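Local coordinates for amicyanin (Paracoccus versutus, PDB 1ID2), which carries electrons as a type 1 blue copper protein of the plastocyanin/azurin family, probably through its single bound copper ion, at residues A[16-19]-A[20-23]. Sequence-based numbering, arbitrary orientation.
Sequences DVPA and DAVV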
# COMPACT_ATOMS: atom_id res chain seq x y z
N ASP A 16 13.98 6.52 3.42
CA ASP A 16 14.04 6.70 1.96
C ASP A 16 12.79 7.30 1.33
O ASP A 16 12.77 7.51 0.11
CB ASP A 16 14.34 5.37 1.25
CG ASP A 16 15.70 4.77 1.62
OD1 ASP A 16 15.87 3.55 1.38
OD2 ASP A 16 16.57 5.47 2.19
N VAL A 17 11.74 7.51 2.13
CA VAL A 17 10.46 8.06 1.64
C VAL A 17 10.58 9.58 1.39
O VAL A 17 11.14 10.31 2.20
CB VAL A 17 9.32 7.82 2.67
CG1 VAL A 17 7.97 8.41 2.14
CG2 VAL A 17 9.20 6.30 2.98
N PRO A 18 10.11 10.05 0.22
CA PRO A 18 10.34 11.48 -0.02
C PRO A 18 9.38 12.38 0.75
O PRO A 18 8.26 11.98 1.13
CB PRO A 18 10.20 11.61 -1.54
CG PRO A 18 9.40 10.46 -1.95
CD PRO A 18 9.81 9.34 -1.03
N ALA A 19 9.82 13.61 0.98
CA ALA A 19 9.15 14.48 1.92
C ALA A 19 7.73 14.84 1.48
O ALA A 19 6.88 15.21 2.29
CB ALA A 19 9.99 15.72 2.12
N ASP A 20 7.48 14.80 0.18
CA ASP A 20 6.19 15.26 -0.35
C ASP A 20 5.20 14.13 -0.63
O ASP A 20 4.13 14.35 -1.19
CB ASP A 20 6.41 16.11 -1.62
CG ASP A 20 7.12 15.35 -2.75
OD1 ASP A 20 7.09 15.85 -3.89
OD2 ASP A 20 7.74 14.28 -2.52
N ALA A 21 5.53 12.93 -0.17
CA ALA A 21 4.73 11.75 -0.45
C ALA A 21 3.39 11.73 0.30
O ALA A 21 3.23 12.38 1.33
CB ALA A 21 5.56 10.51 -0.11
N VAL A 22 2.39 11.03 -0.25
CA VAL A 22 1.23 10.63 0.55
C VAL A 22 1.56 9.33 1.23
O VAL A 22 2.09 8.42 0.59
CB VAL A 22 -0.05 10.44 -0.29
CG1 VAL A 22 -0.52 11.78 -0.77
CG2 VAL A 22 0.20 9.51 -1.43
N VAL A 23 1.50 9.34 2.56
CA VAL A 23 1.98 8.23 3.36
C VAL A 23 0.81 7.70 4.19
O VAL A 23 0.04 8.47 4.77
CB VAL A 23 3.16 8.67 4.30
CG1 VAL A 23 3.66 7.48 5.12
CG2 VAL A 23 4.31 9.20 3.47
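The carbonyl oxygen of P18 accepts a hydrogen bond from the backbone N of A21, with 3.2 Å between P18 O and A21 N. The N-H points fairly directly at its acceptor (158°), but the donor stands 52° above the carbonyl plane, away from a lone-pair direction. This i to i+3 bond closes a type I beta turn from P18 to A21. The central residues bear out the class, since A19 and D20 both have the backbone conformation of a type I turn. D20 N also lies close to P18 O, but its angle is too poor for a second bond.

Past the turn the two arms come together through apolar side chains. V17 supplies a single branch, CG1, which reaches A21 CB at 3.9 Å and V23 CG2 at 4.0 Å. That methyl is carried across because CG1 sits anti to the backbone N of V17 (chi1 -180°). V23 has the same chi1, which places its CG2, the touching branch, beside its own backbone N; the two valines meet at a slant, one methyl from each. A21 CB also has P18 CG nearby, more loosely at 4.3 Å. On the turn itself D20 turns its carboxylate back toward P18, with OD2 3.8 Å from P18 CB, a van der Waals approach without a polar bond.

Four of the six touching residues are exposed, so this is an exposed beta turn in the connection between strand 4-13 and strand 22-27 of the cupredoxin fold. It lies against strand 43-48, where V17, P18 and A21 touch Y45 and V23 touches V47, and V22 pairs with Y45 through the backbone as strand 22-27 joins the five-stranded sheet parallel to 43-48.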